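Side-chain contacts in transcriptional regulator, LacI family (Burkholderia phymatum, PDB 2RGY), which probably controls transcription as a LacI-family repressor or activator, its periplasmic-binding-protein-like core sensing a small effector, perhaps a sugar, between two lobes: residues Phe151-Leu154 with Ala155-Ile159; Cys181-Leu184 with Glu185-Ala188; Ile242-Ala245 with Glu246-Asn250. One frame throughout, in Å; residues are numbered along the deposited sequence.

Contact 1: Phe151-Leu154 with Ala155-Ile159; sequences FDEL and ARHGI
The imidazole of His157 folds back on the last turn of helix 141-155 and gives its ND1 hydrogen to a backbone oxygen, Glu153 O, at 3.0 Å. The bond is almost straight, 177° at the hydrogen, and the oxygen lies in the ring plane, so the bond fixes the rotation of the ring and occupies a carbonyl of the last helical turn. The same ring brings CE1 within 3.1 Å of Glu153 OE2, with carboxylate and ring planes 46° apart. The other carboxylate oxygen, Glu153 OE1, forms a salt bridge with Arg156 NH1 at 2.9 Å, although its hydrogen-bond angle is poor and the bond weak. With CG anti to the backbone N (chi1 -177°) and a bend at the next torsion, the Glu153 chain sets its carboxylate between the two basic side chains. The extended arm of Arg156 runs back so that Asp152 C lies over one guanidinium face, while a water joins Asp152 OD2 to Arg156 NH2. Leu154 O receives His157 N and Ile159 N from opposite faces of its carbonyl plane. The bond from Ile159 N, with that from Gly158 N to Ala155 O, makes a Schellman motif with Gly158, at positive phi, as the C-prime residue. Beyond it the chain brings Ile159 CB to 4.0 Å from Leu154 CB, an apolar contact across the turn. A second water bridges Phe151 O and Ile159 O. This C-terminal stop of helix 141-155 leads into the loop before strand 166-168; Glu153 and Leu154 pack against helix 112-125 through Ala120, Phe151 and Leu154 rest on Val164, and His157 O accepts a hydrogen bond from Arg129.

Contact 2: Cys181-Leu184 with Glu185-Ala188; sequences CQLL and ESKA
Ser186 turns its hydroxyl back on Leu183, one helical turn earlier, and can be followed from CB outward. Its CB lies 3.4 Å from Leu183 O and also near Gln182 O, against the carbonyls that end the helix. From there chi1 of 82° places OG between the backbone N and the carbonyl carbon, which directs the hydroxyl onto Leu183 O. OG donates to that oxygen at 2.7 Å, approaching only 17° from the carbonyl plane. The same OG accepts from Ala188 N at 3.1 Å, so the hydroxyl is a donor on the helix side and an acceptor on the loop side, and its rotation is set by both. Leu183 O also takes a weak bond from Ser186 N and a hydrogen from a water that donates in turn to Ala188 O, a second link between the helix and the loop that follows. The preceding residue, Glu185, lays its side chain along the backbone of Cys181: CG is 3.1 Å from Cys181 O, and the extended chain carries OE2 to 3.8 Å from Cys181 CB. The main-chain bond from Glu185 N to this same Cys181 O is regular, whereas the last one, Lys187 N to Leu184 O, is long at 3.3 Å. Lys187 then leaves the helix with positive phi. Leu184 packs against Phe208 of helix 198-210, and Leu183 lies on Pro165 and Phe190. The bond from Ala188 N to Ser186 OG defines an ST turn, here at the C-terminal end of helix 173-186, where the chain leaves for strand 192-195 in the parallel beta-alpha-beta run of the periplasmic-binding-protein-like fold.

Contact 3: Ile242-Ala245 with Glu246-Asn250; sequences IPTA and ELTQN
Thr244 O is gripped twice by one residue: Thr248 OG1 donates to it at 2.8 Å and Thr248 N at 3.0 Å, from opposite faces of the carbonyl plane. The hydroxyl gets there because OG1 sits anti to its own carbonyl carbon (chi1 -61°), which turns it back toward the N-terminal end, onto the carbonyl four residues earlier. The two threonine side chains lie side by side and point the same way, Thr244 CG2 standing next to Thr248 OG1. A similar pair of donors recurs half a turn on, where Glu246 O receives the backbone N of Asn250 together with its amide ND2, the latter at 2.8 Å and again from the opposite face. Asn250 OD1 accepts a hydrogen bond from Phe267 N, so both ends of this buried amide are engaged and its flip is fixed. At the start of the helix Pro243 occupies the N-cap position and centres an inverse gamma turn, closed by Thr244 N to Ile242 O at 2.7 Å. Its carbonyl takes Leu247 N in the first full turn, with CG of Leu247 resting 3.5 Å from Pro243 O. The pyrrolidine ring also meets side chains three and four residues on: CG is 4.2 Å from Leu247 CD1, and CB is 3.7 Å from Glu246 OE2. That carboxylate curls back through a bend at chi2 (97°) to lie over Pro243 near the helix N-terminus, where the helix dipole would probably favour its negative charge. Ile242 follows directly on strand 238-241, and helix 244-260 then runs beside helix 21-36, with Thr248 on Ile26 and Gln29, Ala245 on Thr25 and Gln249 NE2 bonded to Glu33; Leu247 also meets Pro110, and Pro243 meets Phe270.

Overall arrangement
The three contacts follow one another along the chain within the periplasmic-binding-protein-like domain, and none touches another. Contacts 1 and 2 both end helices that precede strands of the mixed six-stranded sheet, 166-168 and 192-195; their centres are about 23 Å apart and their nearest atoms about 11 Å. Contact 3 instead begins a helix, where the chain leaves strand 238-241 of that sheet and packs on helix 21-36, which belongs with the other, parallel sheet. It lies about 29 Å from contact 1 and 36 Å from contact 2, centre to centre, across the middle of the chain from contact 2. In this family the effector pocket generally lies between the two lobes.

Contact 1: Phe151-Leu154 with Ala155-Ile159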
loop_
_atom_site.group_PDB
_atom_site.type_symbol
_atom_site.label_atom_id
_atom_site.label_comp_id
_atom_site.label_asym_id
_atom_site.label_seq_id
_atom_site.Cartn_x
_atom_site.Cartn_y
_atom_site.Cartn_z
ATOM N N PHE A 151 -2.398 -21.746 18.653
ATOM C CA PHE A 151 -2.817 -22.384 19.885
ATOM C C PHE A 151 -2.422 -23.841 20.048
ATOM O O PHE A 151 -2.384 -24.332 21.173
ATOM C CB PHE A 151 -4.314 -22.193 20.076
ATOM C CG PHE A 151 -4.685 -20.776 20.410
ATOM C CD1 PHE A 151 -4.271 -20.212 21.617
ATOM C CD2 PHE A 151 -5.409 -19.993 19.512
ATOM C CE1 PHE A 151 -4.571 -18.876 21.935
ATOM C CE2 PHE A 151 -5.723 -18.655 19.806
ATOM C CZ PHE A 151 -5.301 -18.094 21.023
ATOM N N ASP A 152 -2.132 -24.533 18.945
ATOM C CA ASP A 152 -1.693 -25.921 19.047
ATOM C C ASP A 152 -0.324 -25.866 19.714
ATOM O O ASP A 152 -0.055 -26.598 20.658
ATOM C CB ASP A 152 -1.531 -26.584 17.673
ATOM C CG ASP A 152 -2.855 -26.927 17.015
ATOM O OD1 ASP A 152 -3.877 -27.037 17.723
ATOM O OD2 ASP A 152 -2.867 -27.107 15.775
ATOM N N GLU A 153 0.533 -24.982 19.213
ATOM C CA GLU A 153 1.884 -24.817 19.749
ATOM C C GLU A 153 1.839 -24.408 21.224
ATOM O O GLU A 153 2.644 -24.884 22.032
ATOM C CB GLU A 153 2.634 -23.769 18.934
ATOM C CG GLU A 153 4.083 -23.544 19.342
ATOM C CD GLU A 153 4.971 -24.752 19.085
ATOM O OE1 GLU A 153 4.644 -25.572 18.193
ATOM O OE2 GLU A 153 6.015 -24.873 19.766
ATOM N N LEU A 154 0.899 -23.533 21.573
ATOM C CA LEU A 154 0.758 -23.093 22.957
ATOM C C LEU A 154 0.366 -24.277 23.839
ATOM O O LEU A 154 0.870 -24.419 24.952
ATOM C CB LEU A 154 -0.311 -22.001 23.106
ATOM C CG LEU A 154 -0.175 -20.637 22.400
ATOM C CD1 LEU A 154 -0.879 -19.576 23.241
ATOM C CD2 LEU A 154 1.285 -20.267 22.207
ATOM N N ALA A 155 -0.538 -25.115 23.336
ATOM C CA ALA A 155 -1.009 -26.277 24.076
ATOM C C ALA A 155 0.133 -27.232 24.377
ATOM O O ALA A 155 0.167 -27.834 25.450
ATOM C CB ALA A 155 -2.098 -26.994 23.296
ATOM N N ARG A 156 1.062 -27.374 23.433
ATOM C CA ARG A 156 2.223 -28.250 23.614
ATOM C C ARG A 156 3.117 -27.741 24.737
ATOM O O ARG A 156 3.966 -28.478 25.250
ATOM C CB ARG A 156 3.063 -28.333 22.335
ATOM C CG ARG A 156 2.436 -29.121 21.212
ATOM C CD ARG A 156 3.287 -29.065 19.943
ATOM N NE ARG A 156 2.518 -29.545 18.803
ATOM C CZ ARG A 156 2.138 -28.790 17.775
ATOM N NH1 ARG A 156 2.469 -27.504 17.728
ATOM N NH2 ARG A 156 1.392 -29.317 16.810
ATOM N N HIS A 157 2.939 -26.477 25.105
ATOM C CA HIS A 157 3.728 -25.878 26.165
ATOM C C HIS A 157 2.950 -25.656 27.441
ATOM O O HIS A 157 3.394 -24.925 28.328
ATOM C CB HIS A 157 4.342 -24.573 25.690
ATOM C CG HIS A 157 5.467 -24.776 24.735
ATOM N ND1 HIS A 157 5.269 -24.961 23.383
ATOM C CD2 HIS A 157 6.793 -24.940 24.948
ATOM C CE1 HIS A 157 6.425 -25.232 22.807
ATOM N NE2 HIS A 157 7.366 -25.226 23.734
ATOM N N GLY A 158 1.790 -26.294 27.532
ATOM C CA GLY A 158 0.978 -26.180 28.727
ATOM C C GLY A 158 0.210 -24.884 28.867
ATOM O O GLY A 158 -0.131 -24.479 29.971
ATOM N N ILE A 159 -0.074 -24.229 27.750
ATOM C CA ILE A 159 -0.819 -22.979 27.789
ATOM C C ILE A 159 -2.187 -23.153 27.138
ATOM O O ILE A 159 -2.292 -23.416 25.941
ATOM C CB ILE A 159 -0.042 -21.853 27.091
ATOM C CG1 ILE A 159 1.318 -21.668 27.776
ATOM C CG2 ILE A 159 -0.834 -20.556 27.169
ATOM C CD1 ILE A 159 2.177 -20.613 27.148
HETATM O O HOH W 1 -3.608 -23.250 23.438
HETATM O O HOH W 2 -0.303 -28.411 15.090
#

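Contact 2: Cys181-Leu184 with Glu185-Ala188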
loop_
_atom_site.group_PDB
_atom_site.type_symbol
_atom_site.label_atom_id
_atom_site.label_comp_id
_atom_site.label_asym_id
_atom_site.label_seq_id
_atom_site.Cartn_x
_atom_site.Cartn_y
_atom_site.Cartn_z
ATOM N N CYS A 181 -5.800 -0.895 21.884
ATOM C CA CYS A 181 -6.337 -0.097 22.981
ATOM C C CYS A 181 -7.242 -0.942 23.874
ATOM O O CYS A 181 -7.151 -0.879 25.099
ATOM C CB CYS A 181 -7.121 1.099 22.433
ATOM S SG CYS A 181 -6.069 2.300 21.620
ATOM N N GLN A 182 -8.114 -1.732 23.259
ATOM C CA GLN A 182 -9.020 -2.580 24.012
ATOM C C GLN A 182 -8.214 -3.540 24.891
ATOM O O GLN A 182 -8.581 -3.802 26.041
ATOM C CB GLN A 182 -9.924 -3.368 23.061
ATOM C CG GLN A 182 -11.019 -4.174 23.767
ATOM C CD GLN A 182 -11.862 -5.013 22.809
ATOM O OE1 GLN A 182 -12.369 -4.513 21.800
ATOM N NE2 GLN A 182 -12.025 -6.292 23.130
ATOM N N LEU A 183 -7.103 -4.040 24.356
ATOM C CA LEU A 183 -6.251 -4.966 25.089
ATOM C C LEU A 183 -5.622 -4.313 26.313
ATOM O O LEU A 183 -5.696 -4.849 27.411
ATOM C CB LEU A 183 -5.152 -5.505 24.171
ATOM C CG LEU A 183 -4.094 -6.399 24.810
ATOM C CD1 LEU A 183 -4.742 -7.661 25.389
ATOM C CD2 LEU A 183 -3.047 -6.754 23.764
ATOM N N LEU A 184 -4.999 -3.156 26.120
ATOM C CA LEU A 184 -4.356 -2.424 27.215
ATOM C C LEU A 184 -5.340 -1.986 28.290
ATOM O O LEU A 184 -5.007 -1.950 29.482
ATOM C CB LEU A 184 -3.648 -1.186 26.666
ATOM C CG LEU A 184 -2.516 -1.485 25.696
ATOM C CD1 LEU A 184 -2.010 -0.200 25.061
ATOM C CD2 LEU A 184 -1.413 -2.202 26.446
ATOM N N GLU A 185 -6.544 -1.629 27.855
ATOM C CA GLU A 185 -7.600 -1.182 28.753
ATOM C C GLU A 185 -8.112 -2.339 29.606
ATOM O O GLU A 185 -8.545 -2.138 30.748
ATOM C CB GLU A 185 -8.761 -0.590 27.938
ATOM C CG GLU A 185 -8.503 0.817 27.379
ATOM C CD GLU A 185 -9.495 1.215 26.277
ATOM O OE1 GLU A 185 -10.606 0.643 26.228
ATOM O OE2 GLU A 185 -9.170 2.113 25.462
ATOM N N SER A 186 -8.060 -3.549 29.054
ATOM C CA SER A 186 -8.538 -4.716 29.787
ATOM C C SER A 186 -7.631 -5.001 30.975
ATOM O O SER A 186 -8.063 -5.628 31.933
ATOM C CB SER A 186 -8.590 -5.952 28.884
ATOM O OG SER A 186 -7.313 -6.554 28.770
ATOM N N LYS A 187 -6.380 -4.547 30.897
ATOM C CA LYS A 187 -5.398 -4.737 31.964
ATOM C C LYS A 187 -4.841 -6.152 31.983
ATOM O O LYS A 187 -4.025 -6.493 32.842
ATOM C CB LYS A 187 -6.016 -4.403 33.333
ATOM C CG LYS A 187 -6.502 -2.963 33.450
ATOM C CD LYS A 187 -5.345 -1.980 33.322
ATOM C CE LYS A 187 -5.839 -0.539 33.407
ATOM N NZ LYS A 187 -4.709 0.436 33.543
ATOM N N ALA A 188 -5.283 -6.980 31.038
ATOM C CA ALA A 188 -4.796 -8.351 30.962
ATOM C C ALA A 188 -3.277 -8.335 30.817
ATOM O O ALA A 188 -2.729 -7.658 29.942
ATOM C CB ALA A 188 -5.430 -9.072 29.777
HETATM O O HOH W 3 -3.241 -5.256 28.924
#

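Contact 3: Ile242-Ala245 with Glu246-Asn250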
loop_
_atom_site.group_PDB
_atom_site.type_symbol
_atom_site.label_atom_id
_atom_site.label_comp_id
_atom_site.label_asym_id
_atom_site.label_seq_id
_atom_site.Cartn_x
_atom_site.Cartn_y
_atom_site.Cartn_z
ATOM N N ILE A 242 5.086 -15.198 4.609
ATOM C CA ILE A 242 4.157 -15.966 3.776
ATOM C C ILE A 242 4.556 -15.782 2.307
ATOM O O ILE A 242 4.706 -14.651 1.844
ATOM C CB ILE A 242 2.707 -15.457 3.962
ATOM C CG1 ILE A 242 2.248 -15.696 5.404
ATOM C CG2 ILE A 242 1.778 -16.151 2.978
ATOM C CD1 ILE A 242 2.254 -17.175 5.819
ATOM N N PRO A 243 4.707 -16.889 1.552
ATOM C CA PRO A 243 5.098 -16.826 0.137
ATOM C C PRO A 243 3.958 -16.380 -0.767
ATOM O O PRO A 243 3.493 -17.134 -1.614
ATOM C CB PRO A 243 5.540 -18.257 -0.149
ATOM C CG PRO A 243 4.513 -19.036 0.602
ATOM C CD PRO A 243 4.381 -18.275 1.932
ATOM N N THR A 244 3.535 -15.138 -0.592
ATOM C CA THR A 244 2.435 -14.577 -1.361
ATOM C C THR A 244 2.741 -14.358 -2.836
ATOM O O THR A 244 1.902 -14.639 -3.690
ATOM C CB THR A 244 1.978 -13.252 -0.728
ATOM O OG1 THR A 244 1.419 -13.530 0.563
ATOM C CG2 THR A 244 0.937 -12.557 -1.601
ATOM N N ALA A 245 3.930 -13.854 -3.140
ATOM C CA ALA A 245 4.306 -13.618 -4.531
ATOM C C ALA A 245 4.357 -14.932 -5.311
ATOM O O ALA A 245 3.860 -15.009 -6.435
ATOM C CB ALA A 245 5.650 -12.915 -4.603
ATOM N N GLU A 246 4.946 -15.963 -4.707
ATOM C CA GLU A 246 5.068 -17.269 -5.357
ATOM C C GLU A 246 3.727 -17.951 -5.606
ATOM O O GLU A 246 3.491 -18.477 -6.689
ATOM C CB GLU A 246 5.957 -18.209 -4.531
ATOM C CG GLU A 246 7.405 -17.761 -4.386
ATOM C CD GLU A 246 7.654 -17.036 -3.071
ATOM O OE1 GLU A 246 7.039 -15.972 -2.845
ATOM O OE2 GLU A 246 8.458 -17.542 -2.255
ATOM N N LEU A 247 2.856 -17.955 -4.604
ATOM C CA LEU A 247 1.555 -18.591 -4.767
ATOM C C LEU A 247 0.723 -17.852 -5.809
ATOM O O LEU A 247 0.022 -18.477 -6.606
ATOM C CB LEU A 247 0.817 -18.657 -3.424
ATOM C CG LEU A 247 1.345 -19.737 -2.463
ATOM C CD1 LEU A 247 0.696 -19.597 -1.092
ATOM C CD2 LEU A 247 1.071 -21.125 -3.046
ATOM N N THR A 248 0.820 -16.528 -5.823
ATOM C CA THR A 248 0.073 -15.735 -6.790
ATOM C C THR A 248 0.605 -16.029 -8.196
ATOM O O THR A 248 -0.157 -16.260 -9.129
ATOM C CB THR A 248 0.204 -14.215 -6.518
ATOM O OG1 THR A 248 -0.309 -13.903 -5.218
ATOM C CG2 THR A 248 -0.573 -13.433 -7.554
ATOM N N GLN A 249 1.920 -16.014 -8.344
ATOM C CA GLN A 249 2.529 -16.284 -9.629
ATOM C C GLN A 249 2.035 -17.627 -10.171
ATOM O O GLN A 249 1.645 -17.736 -11.333
ATOM C CB GLN A 249 4.053 -16.286 -9.481
ATOM C CG GLN A 249 4.799 -16.699 -10.727
ATOM C CD GLN A 249 6.294 -16.633 -10.537
ATOM O OE1 GLN A 249 6.856 -17.286 -9.651
ATOM N NE2 GLN A 249 6.952 -15.842 -11.366
ATOM N N ASN A 250 2.035 -18.642 -9.317
ATOM C CA ASN A 250 1.590 -19.964 -9.721
ATOM C C ASN A 250 0.072 -20.066 -9.915
ATOM O O ASN A 250 -0.401 -20.778 -10.808
ATOM C CB ASN A 250 2.097 -20.998 -8.709
ATOM C CG ASN A 250 3.571 -21.325 -8.912
ATOM O OD1 ASN A 250 3.919 -22.139 -9.771
ATOM N ND2 ASN A 250 4.443 -20.675 -8.144
#